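Local coordinates for BmrU protein (Bacillus anthracis, PDB 3T5P), which is a putative diacylglycerol kinase, probably transferring a phosphate group from a nucleotide to the lipid diacylglycerol, at residues A263-I268 / Q289-Q294. Numbering follows the deposited sequence.
Sequences AKSIHI and QIELLQ
Gln-289 and Glu-291 each carry CG anti to the backbone N and then bend at the next bond (chi2 57° and 67°), which swings amide and carboxylate across to Ser-265 and His-267 on the adjacent strand. The segments lie on strands 265-270 and 288-300, antiparallel neighbours inside the six-stranded sheet of the YegS-like C-terminal beta-sandwich domain. Ser-265 OG gives its hydrogen to the syn lone pair of Glu-291 OE1 (2.9 Å). The other carboxylate oxygen, Glu-291 OE2, takes a nearly straight bond from Gln-289 NE2 at 2.7 Å; OE2 lies almost in the amide plane, while NE2 meets it on the syn side, somewhat out of the carboxylate plane. A weak bond from Gln-289 NE2 to Ser-265 OG closes a small ring of polar groups, consistent with the amide placed nitrogen toward Glu-291. Its oxygen is turned to the edge of the His-267 imidazole, where ND1 makes a weak bond to it; ring and amide planes differ by only 17°. The far nitrogen, His-267 NE2, is hydrogen-bonded to His-267 NE2 of the second subunit, so this polar face reaches the subunit interface. On the reverse face, Ile-266 and Ile-290 pair, CB to CB 4.2 Å, and Ile-268 adds its CD1 against that of Ile-290. Val-205 of strand 202-206, in the other sheet, touches all three isoleucines inside the sandwich. In the sheet itself, Ile-266 N bonds to Ile-290 O at 2.8 Å and Ile-290 N to Ile-266 O at 2.6 Å. Past this pair, Leu-292 N bonds to Lys-264 O at 3.0 Å.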
loop_
_atom_site.group_PDB
_atom_site.type_symbol
_atom_site.label_atom_id
_atom_site.label_comp_id
_atom_site.label_asym_id
_atom_site.label_seq_id
_atom_site.Cartn_x
_atom_site.Cartn_y
_atom_site.Cartn_z
ATOM N N ALA A 263 14.889 -10.467 37.227
ATOM C CA ALA A 263 13.447 -10.287 37.387
ATOM C C ALA A 263 12.745 -10.019 36.064
ATOM O O ALA A 263 13.346 -9.479 35.118
ATOM C CB ALA A 263 13.163 -9.170 38.362
ATOM N N LYS A 264 11.466 -10.406 36.021
ATOM C CA LYS A 264 10.600 -10.249 34.831
ATOM C C LYS A 264 9.756 -8.980 34.900
ATOM O O LYS A 264 9.557 -8.300 33.901
ATOM C CB LYS A 264 9.673 -11.464 34.663
ATOM C CG LYS A 264 10.398 -12.801 34.579
ATOM C CD LYS A 264 9.563 -13.895 33.869
ATOM C CE LYS A 264 10.277 -15.268 33.886
ATOM N NZ LYS A 264 9.798 -16.181 32.801
ATOM N N SER A 265 9.259 -8.676 36.088
ATOM C CA SER A 265 8.316 -7.568 36.280
ATOM C C SER A 265 8.804 -6.669 37.408
ATOM O O SER A 265 8.879 -7.075 38.562
ATOM C CB SER A 265 6.910 -8.119 36.579
ATOM O OG SER A 265 5.923 -7.092 36.569
ATOM N N ILE A 266 9.147 -5.445 37.047
ATOM C CA ILE A 266 9.910 -4.563 37.925
ATOM C C ILE A 266 9.253 -3.205 38.009
ATOM O O ILE A 266 8.808 -2.675 36.993
ATOM C CB ILE A 266 11.366 -4.350 37.403
ATOM C CG1 ILE A 266 12.032 -5.682 37.073
ATOM C CG2 ILE A 266 12.216 -3.609 38.429
ATOM C CD1 ILE A 266 13.395 -5.532 36.419
ATOM N N HIS A 267 9.197 -2.652 39.219
ATOM C CA HIS A 267 8.722 -1.283 39.438
ATOM C C HIS A 267 9.741 -0.475 40.223
ATOM O O HIS A 267 10.125 -0.866 41.331
ATOM C CB HIS A 267 7.383 -1.252 40.172
ATOM C CG HIS A 267 6.679 0.061 40.058
ATOM N ND1 HIS A 267 6.121 0.500 38.875
ATOM C CD2 HIS A 267 6.460 1.040 40.966
ATOM C CE1 HIS A 267 5.574 1.687 39.065
ATOM N NE2 HIS A 267 5.766 2.037 40.326
ATOM N N ILE A 268 10.163 0.653 39.658
ATOM C CA ILE A 268 11.229 1.457 40.259
ATOM C C ILE A 268 10.746 2.861 40.636
ATOM O O ILE A 268 10.258 3.621 39.794
ATOM C CB ILE A 268 12.464 1.563 39.352
ATOM C CG1 ILE A 268 13.035 0.162 39.090
ATOM C CG2 ILE A 268 13.522 2.460 39.992
ATOM C CD1 ILE A 268 14.292 0.160 38.234
ATOM N N GLN A 289 7.253 1.306 35.604
ATOM C CA GLN A 289 6.936 -0.097 35.483
ATOM C C GLN A 289 7.787 -0.597 34.323
ATOM O O GLN A 289 7.677 -0.099 33.203
ATOM C CB GLN A 289 5.437 -0.316 35.222
ATOM C CG GLN A 289 5.007 -1.787 35.093
ATOM C CD GLN A 289 5.358 -2.633 36.318
ATOM O OE1 GLN A 289 5.460 -2.120 37.432
ATOM N NE2 GLN A 289 5.547 -3.939 36.113
ATOM N N ILE A 290 8.663 -1.550 34.610
ATOM C CA ILE A 290 9.451 -2.211 33.582
ATOM C C ILE A 290 9.001 -3.669 33.444
ATOM O O ILE A 290 8.815 -4.392 34.437
ATOM C CB ILE A 290 10.966 -2.162 33.876
ATOM C CG1 ILE A 290 11.411 -0.721 34.149
ATOM C CG2 ILE A 290 11.746 -2.725 32.702
ATOM C CD1 ILE A 290 12.883 -0.569 34.467
ATOM N N GLU A 291 8.861 -4.100 32.198
ATOM C CA GLU A 291 8.253 -5.384 31.895
ATOM C C GLU A 291 9.038 -6.128 30.841
ATOM O O GLU A 291 9.433 -5.515 29.843
ATOM C CB GLU A 291 6.827 -5.128 31.399
ATOM C CG GLU A 291 5.862 -6.230 31.702
ATOM C CD GLU A 291 5.609 -6.375 33.185
ATOM O OE1 GLU A 291 5.817 -7.488 33.709
ATOM O OE2 GLU A 291 5.216 -5.381 33.827
ATOM N N LEU A 292 9.280 -7.440 31.051
ATOM C CA LEU A 292 9.995 -8.176 30.026
ATOM C C LEU A 292 9.032 -8.880 29.096
ATOM O O LEU A 292 8.174 -9.633 29.520
ATOM C CB LEU A 292 11.013 -9.180 30.571
ATOM C CG LEU A 292 11.953 -9.558 29.407
ATOM C CD1 LEU A 292 13.013 -8.496 29.212
ATOM C CD2 LEU A 292 12.558 -10.886 29.580
ATOM N N LEU A 293 9.202 -8.619 27.809
ATOM C CA LEU A 293 8.435 -9.286 26.761
ATOM C C LEU A 293 9.345 -10.309 26.090
ATOM O O LEU A 293 10.207 -9.966 25.299
ATOM C CB LEU A 293 7.910 -8.265 25.756
ATOM C CG LEU A 293 7.108 -7.092 26.353
ATOM C CD1 LEU A 293 6.840 -6.059 25.296
ATOM C CD2 LEU A 293 5.805 -7.555 26.995
ATOM N N GLN A 294 9.134 -11.573 26.424
ATOM C CA GLN A 294 10.000 -12.644 25.994
ATOM C C GLN A 294 9.867 -12.892 24.497
ATOM O O GLN A 294 8.761 -13.077 23.991
ATOM C CB GLN A 294 9.658 -13.933 26.740
ATOM C CG GLN A 294 10.554 -15.130 26.371
ATOM C CD GLN A 294 10.445 -16.280 27.368
ATOM O OE1 GLN A 294 9.405 -16.455 28.023
ATOM N NE2 GLN A 294 11.521 -17.072 27.496
#